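PDB 6JIG: GMP reductase from Trypanosoma brucei brucei, which probably catalyses the irreversible NADPH-dependent deamination of GMP to IMP, helping to keep adenine and guanine nucleotides in balance. Local coordinates for residues L308-S316 with A326-C337; P48-V57 with D369-A378. The protein carries 1 engineered substitution. All coordinates share one frame; numbering follows the deposited sequence.

Contact 1. Residues L308-S316 with A326-C337; sequences LKIGVGPGS and AGVPQLSAVLAC. With K (potassium ion), chain D; 5GP (guanosine-5'-monophosphate), chain B.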
loop_
_atom_site.group_PDB
_atom_site.type_symbol
_atom_site.label_atom_id
_atom_site.label_comp_id
_atom_site.label_asym_id
_atom_site.label_seq_id
_atom_site.Cartn_x
_atom_site.Cartn_y
_atom_site.Cartn_z
ATOM N N LEU A 308 -37.619 26.385 0.840
ATOM C CA LEU A 308 -36.338 26.667 0.194
ATOM C C LEU A 308 -35.409 25.475 0.354
ATOM O O LEU A 308 -35.392 24.829 1.406
ATOM C CB LEU A 308 -35.655 27.906 0.788
ATOM C CG LEU A 308 -36.479 29.186 0.717
ATOM C CD1 LEU A 308 -35.822 30.314 1.513
ATOM C CD2 LEU A 308 -36.654 29.577 -0.736
ATOM N N LYS A 309 -34.645 25.170 -0.691
ATOM C CA LYS A 309 -33.667 24.091 -0.612
ATOM C C LYS A 309 -32.278 24.728 -0.661
ATOM O O LYS A 309 -31.966 25.470 -1.596
ATOM C CB LYS A 309 -33.863 23.054 -1.726
ATOM C CG LYS A 309 -33.079 21.742 -1.446
ATOM C CD LYS A 309 -33.829 20.476 -1.905
ATOM C CE LYS A 309 -33.925 20.386 -3.429
ATOM N NZ LYS A 309 -32.558 20.404 -4.091
ATOM N N ILE A 310 -31.468 24.458 0.361
ATOM C CA ILE A 310 -30.217 25.171 0.613
ATOM C C ILE A 310 -29.067 24.244 0.268
ATOM O O ILE A 310 -28.992 23.134 0.804
ATOM C CB ILE A 310 -30.087 25.603 2.087
ATOM C CG1 ILE A 310 -31.346 26.310 2.587
ATOM C CG2 ILE A 310 -28.778 26.392 2.332
ATOM C CD1 ILE A 310 -31.804 27.429 1.748
ATOM N N GLY A 311 -28.160 24.705 -0.596
ATOM C CA GLY A 311 -26.919 23.982 -0.814
ATOM C C GLY A 311 -26.385 24.182 -2.218
ATOM O O GLY A 311 -27.030 23.766 -3.182
ATOM N N VAL A 312 -25.224 24.826 -2.349
ATOM C CA VAL A 312 -24.555 24.993 -3.643
ATOM C C VAL A 312 -23.189 24.320 -3.526
ATOM O O VAL A 312 -22.275 24.855 -2.889
ATOM C CB VAL A 312 -24.434 26.470 -4.041
ATOM C CG1 VAL A 312 -23.679 26.620 -5.382
ATOM C CG2 VAL A 312 -25.818 27.097 -4.154
ATOM N N GLY A 313 -23.072 23.104 -4.060
ATOM C CA GLY A 313 -21.807 22.408 -4.088
ATOM C C GLY A 313 -21.458 21.340 -3.049
ATOM O O GLY A 313 -20.560 20.535 -3.310
ATOM N N PRO A 314 -22.111 21.275 -1.880
ATOM C CA PRO A 314 -21.596 20.378 -0.827
ATOM C C PRO A 314 -21.894 18.897 -1.049
ATOM O O PRO A 314 -21.428 18.065 -0.256
ATOM C CB PRO A 314 -22.311 20.890 0.430
ATOM C CG PRO A 314 -23.677 21.262 -0.078
ATOM C CD PRO A 314 -23.444 21.802 -1.508
ATOM N N GLY A 315 -22.651 18.543 -2.092
ATOM C CA GLY A 315 -23.081 17.163 -2.252
ATOM C C GLY A 315 -21.918 16.203 -2.437
ATOM O O GLY A 315 -20.879 16.545 -3.007
ATOM N N SER A 316 -22.111 14.974 -1.944
ATOM C CA SER A 316 -21.082 13.936 -2.021
ATOM C C SER A 316 -20.537 13.766 -3.437
ATOM O O SER A 316 -19.324 13.617 -3.630
ATOM C CB SER A 316 -21.651 12.606 -1.522
ATOM O OG SER A 316 -22.694 12.152 -2.370
ATOM N N ALA A 326 -17.683 27.914 -7.474
ATOM C CA ALA A 326 -18.706 28.610 -6.709
ATOM C C ALA A 326 -19.297 27.705 -5.636
ATOM O O ALA A 326 -19.365 26.484 -5.796
ATOM C CB ALA A 326 -19.846 29.092 -7.620
ATOM N N GLY A 327 -19.768 28.321 -4.565
ATOM C CA GLY A 327 -20.351 27.582 -3.462
ATOM C C GLY A 327 -20.238 28.371 -2.171
ATOM O O GLY A 327 -19.652 29.453 -2.115
ATOM N N VAL A 328 -20.851 27.814 -1.129
ATOM C CA VAL A 328 -20.797 28.377 0.220
ATOM C C VAL A 328 -20.716 27.199 1.181
ATOM O O VAL A 328 -21.507 26.253 1.054
ATOM C CB VAL A 328 -22.025 29.249 0.543
ATOM C CG1 VAL A 328 -21.925 29.794 1.985
ATOM C CG2 VAL A 328 -22.170 30.391 -0.434
ATOM N N PRO A 329 -19.780 27.205 2.135
ATOM C CA PRO A 329 -19.731 26.133 3.135
ATOM C C PRO A 329 -21.092 25.980 3.798
ATOM O O PRO A 329 -21.745 26.966 4.141
ATOM C CB PRO A 329 -18.655 26.622 4.117
ATOM C CG PRO A 329 -17.697 27.417 3.176
ATOM C CD PRO A 329 -18.674 28.166 2.288
ATOM N N GLN A 330 -21.522 24.730 3.966
ATOM C CA GLN A 330 -22.961 24.481 4.095
ATOM C C GLN A 330 -23.532 24.965 5.426
ATOM O O GLN A 330 -24.694 25.388 5.475
ATOM C CB GLN A 330 -23.253 22.993 3.896
ATOM C CG GLN A 330 -24.747 22.613 4.029
ATOM C CD GLN A 330 -25.615 23.085 2.856
ATOM O OE1 GLN A 330 -25.284 24.037 2.148
ATOM N NE2 GLN A 330 -26.743 22.405 2.656
ATOM N N LEU A 331 -22.757 24.925 6.516
ATOM C CA LEU A 331 -23.313 25.418 7.773
ATOM C C LEU A 331 -23.602 26.905 7.685
ATOM O O LEU A 331 -24.671 27.368 8.110
ATOM C CB LEU A 331 -22.384 25.122 8.958
ATOM C CG LEU A 331 -23.027 25.468 10.305
ATOM C CD1 LEU A 331 -23.806 24.270 10.855
ATOM C CD2 LEU A 331 -21.992 25.949 11.343
ATOM N N SER A 332 -22.682 27.670 7.099
ATOM C CA SER A 332 -22.908 29.105 6.964
ATOM C C SER A 332 -24.074 29.381 6.018
ATOM O O SER A 332 -24.797 30.366 6.187
ATOM C CB SER A 332 -21.645 29.800 6.445
ATOM O OG SER A 332 -20.602 29.763 7.408
ATOM N N ALA A 333 -24.241 28.549 4.986
ATOM C CA ALA A 333 -25.347 28.770 4.051
ATOM C C ALA A 333 -26.686 28.566 4.747
ATOM O O ALA A 333 -27.622 29.358 4.571
ATOM C CB ALA A 333 -25.226 27.828 2.852
ATOM N N VAL A 334 -26.783 27.512 5.556
ATOM C CA VAL A 334 -28.000 27.247 6.325
ATOM C C VAL A 334 -28.264 28.382 7.312
ATOM O O VAL A 334 -29.392 28.873 7.436
ATOM C CB VAL A 334 -27.884 25.884 7.027
ATOM C CG1 VAL A 334 -29.074 25.646 8.003
ATOM C CG2 VAL A 334 -27.799 24.766 5.983
ATOM N N LEU A 335 -27.231 28.805 8.044
ATOM C CA LEU A 335 -27.410 29.897 8.997
ATOM C C LEU A 335 -27.940 31.146 8.315
ATOM O O LEU A 335 -28.878 31.783 8.807
ATOM C CB LEU A 335 -26.089 30.212 9.695
ATOM C CG LEU A 335 -25.584 29.253 10.779
ATOM C CD1 LEU A 335 -24.146 29.619 11.133
ATOM C CD2 LEU A 335 -26.452 29.298 12.031
ATOM N N ALA A 336 -27.344 31.519 7.181
ATOM C CA ALA A 336 -27.729 32.772 6.548
ATOM C C ALA A 336 -29.116 32.661 5.937
ATOM O O ALA A 336 -29.920 33.594 6.028
ATOM C CB ALA A 336 -26.705 33.171 5.478
ATOM N N CYS A 337 -29.414 31.528 5.309
ATOM C CA CYS A 337 -30.696 31.421 4.627
ATOM C C CYS A 337 -31.843 31.298 5.620
ATOM O O CYS A 337 -32.921 31.871 5.399
ATOM C CB CYS A 337 -30.693 30.231 3.669
ATOM S SG CYS A 337 -29.627 30.456 2.220
HETATM K K K D . -18.866 18.299 -3.140
HETATM P P 5GP B . -25.302 14.058 -0.552
HETATM O O1P 5GP B . -24.008 14.659 -0.026
HETATM O O2P 5GP B . -25.088 12.877 -1.476
HETATM O O3P 5GP B . -26.357 13.837 0.503
HETATM O "O5'" 5GP B . -25.886 15.265 -1.418
HETATM C "C5'" 5GP B . -26.958 15.108 -2.335
HETATM C "C4'" 5GP B . -27.294 16.428 -2.998
HETATM O "O4'" 5GP B . -26.256 16.772 -3.945
HETATM C "C3'" 5GP B . -28.559 16.456 -3.846
HETATM O "O3'" 5GP B . -29.751 16.556 -3.075
HETATM C "C2'" 5GP B . -28.311 17.645 -4.791
HETATM O "O2'" 5GP B . -28.642 18.888 -4.186
HETATM C "C1'" 5GP B . -26.788 17.622 -4.943
HETATM N N9 5GP B . -26.360 17.110 -6.250
HETATM C C8 5GP B . -26.695 15.943 -6.822
HETATM N N7 5GP B . -26.052 15.864 -8.016
HETATM C C5 5GP B . -25.303 16.985 -8.153
HETATM C C6 5GP B . -24.441 17.457 -9.134
HETATM O O6 5GP B . -24.230 16.763 -10.151
HETATM N N1 5GP B . -23.845 18.649 -8.971
HETATM C C2 5GP B . -24.062 19.397 -7.880
HETATM N N2 5GP B . -23.444 20.592 -7.742
HETATM N N3 5GP B . -24.886 18.961 -6.896
HETATM C C4 5GP B . -25.505 17.765 -7.032
HETATM O O HOH W 1 -23.833 25.329 0.208
#
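Ile310, at the end of barrel strand 307-310, packs against the start of helix 330-344; the short segments 308-310 and 330-337 run at 155° to each other, as in the beta-alpha unit of a TIM barrel. This is the tight end of the contact. The two branches of Ile310 divide the work: with CG1 beside the backbone N (chi1 -49°), CD1 reaches Cys337 CB at 3.6 Å, while CG2 lies against Ala333 CB at 3.9 Å and, slightly farther, Val334 CG2. Cys348 and Ile291 of the adjoining strands close in on the same isoleucine.

Toward the loop 311-316 the fit is looser and becomes polar, although it stays buried. The chain of Gln330 leaves the helix start and bends at chi2 (72°), which turns its amide back to the strand end. Its NE2 donates to Ile310 O (3.0 Å), almost within the amide's own plane but from above the carbonyl plane. The other end of the amide, OE1, lies 3.4 Å from Gly311 CA and 2.7 Å from a water. That water accepts from Val312 N and lies 2.6 Å from Val328 O, joining both segments. Farther on, Val312 CG1 meets Gly327 CA at 4.0 Å, and Gly313 O and Gly315 O bind the potassium ion together with Ala318 O, at an engineered position, and carbonyls of a neighbouring subunit. Ser316 N and OG grip the GMP phosphate.

The Gln330 amide thus meets Ile310 O and the water bridges Val312 N to the second segment, consistent with a well-positioned start to the loop that binds potassium and phosphate, whereas the buried Val328 N and Ala326 O find no partner.

Contact 2. Residues P48-V57 with D369-A378; sequences PIVASNMDTV and DTVMLGNMLA. With 5GP (guanosine-5'-monophosphate), chain B.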
loop_
_atom_site.group_PDB
_atom_site.type_symbol
_atom_site.label_atom_id
_atom_site.label_comp_id
_atom_site.label_asym_id
_atom_site.label_seq_id
_atom_site.Cartn_x
_atom_site.Cartn_y
_atom_site.Cartn_z
ATOM N N PRO A 48 -37.538 14.664 10.159
ATOM C CA PRO A 48 -37.073 15.707 9.237
ATOM C C PRO A 48 -36.174 15.214 8.110
ATOM O O PRO A 48 -35.241 15.928 7.745
ATOM C CB PRO A 48 -36.311 16.670 10.162
ATOM C CG PRO A 48 -35.864 15.827 11.314
ATOM C CD PRO A 48 -36.850 14.696 11.461
ATOM N N ILE A 49 -36.434 14.031 7.556
ATOM C CA ILE A 49 -35.555 13.378 6.587
ATOM C C ILE A 49 -36.251 13.359 5.231
ATOM O O ILE A 49 -37.380 12.866 5.119
ATOM C CB ILE A 49 -35.205 11.939 7.015
ATOM C CG1 ILE A 49 -34.854 11.863 8.504
ATOM C CG2 ILE A 49 -34.069 11.395 6.150
ATOM C CD1 ILE A 49 -33.629 12.626 8.859
ATOM N N VAL A 50 -35.574 13.877 4.210
ATOM C CA VAL A 50 -36.076 13.924 2.839
ATOM C C VAL A 50 -35.095 13.161 1.956
ATOM O O VAL A 50 -33.893 13.460 1.956
ATOM C CB VAL A 50 -36.238 15.368 2.342
ATOM C CG1 VAL A 50 -36.822 15.390 0.928
ATOM C CG2 VAL A 50 -37.121 16.179 3.296
ATOM N N ALA A 51 -35.593 12.172 1.215
ATOM C CA ALA A 51 -34.738 11.472 0.259
ATOM C C ALA A 51 -34.494 12.334 -0.973
ATOM O O ALA A 51 -35.422 12.924 -1.529
ATOM C CB ALA A 51 -35.364 10.139 -0.156
ATOM N N SER A 52 -33.239 12.381 -1.414
ATOM C CA SER A 52 -32.837 13.252 -2.506
ATOM C C SER A 52 -33.460 12.833 -3.833
ATOM O O SER A 52 -33.517 11.642 -4.156
ATOM C CB SER A 52 -31.317 13.248 -2.656
ATOM O OG SER A 52 -30.915 14.104 -3.710
ATOM N N ASN A 53 -33.868 13.829 -4.623
ATOM C CA ASN A 53 -34.298 13.636 -6.015
ATOM C C ASN A 53 -33.069 13.401 -6.900
ATOM O O ASN A 53 -32.672 14.232 -7.716
ATOM C CB ASN A 53 -35.107 14.829 -6.503
ATOM C CG ASN A 53 -34.438 16.169 -6.199
ATOM O OD1 ASN A 53 -34.022 16.430 -5.065
ATOM N ND2 ASN A 53 -34.331 17.022 -7.216
ATOM N N MET A 54 -32.465 12.233 -6.711
ATOM C CA MET A 54 -31.380 11.726 -7.533
ATOM C C MET A 54 -31.810 10.400 -8.134
ATOM O O MET A 54 -32.526 9.628 -7.490
ATOM C CB MET A 54 -30.107 11.536 -6.702
ATOM C CG MET A 54 -29.531 12.847 -6.220
ATOM S SD MET A 54 -28.200 12.563 -5.039
ATOM C CE MET A 54 -27.084 11.615 -6.085
ATOM N N ASP A 55 -31.367 10.127 -9.364
ATOM C CA ASP A 55 -31.823 8.900 -9.996
ATOM C C ASP A 55 -31.124 7.664 -9.460
ATOM O O ASP A 55 -31.450 6.562 -9.907
ATOM C CB ASP A 55 -31.710 8.991 -11.525
ATOM C CG ASP A 55 -30.269 9.073 -12.047
ATOM O OD1 ASP A 55 -29.308 9.109 -11.250
ATOM O OD2 ASP A 55 -30.123 9.090 -13.294
ATOM N N THR A 56 -30.217 7.805 -8.489
ATOM C CA THR A 56 -29.680 6.669 -7.754
ATOM C C THR A 56 -30.184 6.617 -6.314
ATOM O O THR A 56 -29.710 5.790 -5.529
ATOM C CB THR A 56 -28.147 6.693 -7.769
ATOM O OG1 THR A 56 -27.684 7.943 -7.249
ATOM C CG2 THR A 56 -27.621 6.529 -9.187
ATOM N N VAL A 57 -31.132 7.473 -5.943
ATOM C CA VAL A 57 -31.610 7.501 -4.563
ATOM C C VAL A 57 -33.119 7.280 -4.489
ATOM O O VAL A 57 -33.582 6.365 -3.799
ATOM C CB VAL A 57 -31.208 8.817 -3.862
ATOM C CG1 VAL A 57 -31.831 8.875 -2.489
ATOM C CG2 VAL A 57 -29.677 8.931 -3.746
ATOM N N ASP A 369 -35.257 23.126 8.765
ATOM C CA ASP A 369 -36.412 22.341 9.198
ATOM C C ASP A 369 -36.328 20.881 8.793
ATOM O O ASP A 369 -36.850 20.016 9.513
ATOM C CB ASP A 369 -37.710 22.962 8.652
ATOM C CG ASP A 369 -37.855 24.395 9.089
ATOM O OD1 ASP A 369 -38.153 24.607 10.274
ATOM O OD2 ASP A 369 -37.545 25.302 8.288
ATOM N N THR A 370 -35.695 20.590 7.662
ATOM C CA THR A 370 -35.463 19.224 7.217
ATOM C C THR A 370 -34.056 19.131 6.639
ATOM O O THR A 370 -33.405 20.142 6.357
ATOM C CB THR A 370 -36.453 18.776 6.129
ATOM O OG1 THR A 370 -36.383 19.687 5.026
ATOM C CG2 THR A 370 -37.899 18.698 6.664
ATOM N N VAL A 371 -33.612 17.895 6.431
ATOM C CA VAL A 371 -32.381 17.617 5.689
ATOM C C VAL A 371 -32.729 16.745 4.492
ATOM O O VAL A 371 -33.666 15.939 4.539
ATOM C CB VAL A 371 -31.314 16.919 6.563
ATOM C CG1 VAL A 371 -30.867 17.831 7.720
ATOM C CG2 VAL A 371 -31.843 15.600 7.107
ATOM N N MET A 372 -31.975 16.913 3.408
ATOM C CA MET A 372 -32.101 16.064 2.233
ATOM C C MET A 372 -30.839 15.228 2.108
ATOM O O MET A 372 -29.731 15.772 2.158
ATOM C CB MET A 372 -32.322 16.885 0.963
ATOM C CG MET A 372 -32.351 16.016 -0.283
ATOM S SD MET A 372 -32.807 16.899 -1.777
ATOM C CE MET A 372 -34.601 16.704 -1.740
ATOM N N LEU A 373 -31.007 13.920 1.936
ATOM C CA LEU A 373 -29.898 12.975 1.936
ATOM C C LEU A 373 -29.826 12.239 0.611
ATOM O O LEU A 373 -30.831 11.685 0.150
ATOM C CB LEU A 373 -30.045 11.950 3.055
ATOM C CG LEU A 373 -30.301 12.480 4.460
ATOM C CD1 LEU A 373 -30.420 11.299 5.404
ATOM C CD2 LEU A 373 -29.139 13.381 4.859
ATOM N N GLY A 374 -28.639 12.234 0.009
ATOM C CA GLY A 374 -28.389 11.392 -1.146
ATOM C C GLY A 374 -27.528 10.209 -0.740
ATOM O O GLY A 374 -28.019 9.086 -0.572
ATOM N N ASN A 375 -26.232 10.478 -0.533
ATOM C CA ASN A 375 -25.256 9.420 -0.281
ATOM C C ASN A 375 -25.652 8.508 0.878
ATOM O O ASN A 375 -25.499 7.283 0.792
ATOM C CB ASN A 375 -23.883 10.054 -0.016
ATOM C CG ASN A 375 -22.769 9.025 0.073
ATOM O OD1 ASN A 375 -22.794 7.999 -0.613
ATOM N ND2 ASN A 375 -21.775 9.305 0.908
ATOM N N MET A 376 -26.139 9.078 1.982
ATOM C CA MET A 376 -26.468 8.239 3.132
ATOM C C MET A 376 -27.590 7.239 2.841
ATOM O O MET A 376 -27.676 6.217 3.528
ATOM C CB MET A 376 -26.812 9.118 4.335
ATOM C CG MET A 376 -25.588 9.884 4.857
ATOM S SD MET A 376 -26.012 11.154 6.077
ATOM C CE MET A 376 -26.228 10.046 7.437
ATOM N N LEU A 377 -28.433 7.484 1.833
ATOM C CA LEU A 377 -29.495 6.546 1.470
ATOM C C LEU A 377 -29.197 5.754 0.203
ATOM O O LEU A 377 -29.908 4.777 -0.084
ATOM C CB LEU A 377 -30.835 7.285 1.286
ATOM C CG LEU A 377 -31.258 8.216 2.431
ATOM C CD1 LEU A 377 -32.539 8.972 2.074
ATOM C CD2 LEU A 377 -31.431 7.461 3.731
ATOM N N ALA A 378 -28.196 6.155 -0.576
ATOM C CA ALA A 378 -27.839 5.388 -1.759
ATOM C C ALA A 378 -27.337 4.013 -1.338
ATOM O O ALA A 378 -26.833 3.827 -0.227
ATOM C CB ALA A 378 -26.780 6.130 -2.577
HETATM P P 5GP B . -25.302 14.058 -0.552
HETATM O O1P 5GP B . -24.008 14.659 -0.026
HETATM O O2P 5GP B . -25.088 12.877 -1.476
HETATM O O3P 5GP B . -26.357 13.837 0.503
HETATM O "O5'" 5GP B . -25.886 15.265 -1.418
HETATM C "C5'" 5GP B . -26.958 15.108 -2.335
HETATM C "C4'" 5GP B . -27.294 16.428 -2.998
HETATM O "O4'" 5GP B . -26.256 16.772 -3.945
HETATM C "C3'" 5GP B . -28.559 16.456 -3.846
HETATM O "O3'" 5GP B . -29.751 16.556 -3.075
HETATM C "C2'" 5GP B . -28.311 17.645 -4.791
HETATM O "O2'" 5GP B . -28.642 18.888 -4.186
HETATM C "C1'" 5GP B . -26.788 17.622 -4.943
HETATM N N9 5GP B . -26.360 17.110 -6.250
HETATM C C8 5GP B . -26.695 15.943 -6.822
HETATM N N7 5GP B . -26.052 15.864 -8.016
HETATM C C5 5GP B . -25.303 16.985 -8.153
HETATM C C6 5GP B . -24.441 17.457 -9.134
HETATM O O6 5GP B . -24.230 16.763 -10.151
HETATM N N1 5GP B . -23.845 18.649 -8.971
HETATM C C2 5GP B . -24.062 19.397 -7.880
HETATM N N2 5GP B . -23.444 20.592 -7.742
HETATM N N3 5GP B . -24.886 18.961 -6.896
HETATM C C4 5GP B . -25.505 17.765 -7.032
#
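Backbone hydrogen bonds join Pro48-Ser52 to Val371-Leu373 in parallel register, closing the eight-stranded TIM barrel between its first and last strands. Both backbone polar atoms of Val371 pair with segment 48-57, its N with Pro48 O (2.9 Å) and its O with Val50 N (2.8 Å). Val50 O then takes Leu373 N, and Ser52 N finishes the series on Leu373 O at 3.0 Å, from above the carbonyl plane.

Apolar contacts fall on the two faces of this strand pair. On one, Ile49 CD1 lies beside Val371 CG2, its CG2 meets Leu373 CD1 at 3.7 Å, and Ala51 CB touches Leu377 CD1; helix 440-457 covers Leu373 and Leu377. On the other, Met372 extends from the strand and bends only at chi3 (-89°), carrying CE to Val50 CG1 (3.7 Å).

A van der Waals approach to a polar atom is separate: Met372 CE lies 3.4 Å from the amide oxygen OD1 of Asn53. These two side chains cross at about a right angle, and Asn53 ND2 is hydrogen-bonded to Asp259 OD2.

Ligand bonds gather where the strands end. Ser52 OG, anti to its own N (chi1 -179°), donates to the ribose O3' at 2.8 Å, while Gly374 N and Asn375 N donate to phosphate oxygens O3P and O2P.

Two backbone N-H groups therefore meet the phosphate directly, an arrangement that would stabilise its negative charge and ties nucleotide binding to the seam of the barrel.

Overall arrangement
Both contacts belong to one parallel barrel and meet at the same GMP, their centres about 15 Å apart. Contact 1 is nested within the chain loop that contact 2 closes. Around the phosphate the two loops touch, with Ser316 OG 3.4 Å from Asn375 CB, so that residues 308-316 and 369-378 hold the group jointly. Deeper in the barrel Lys309 CD packs against Met372 SD at 3.7 Å, and Lys309 NZ forms salt bridges with Asp351 and Asp259; Asp351 also binds GMP, and Asp259 also bonds Asn53. The potassium belongs to the contact 1 side, about 11 Å from the side chain of Met54.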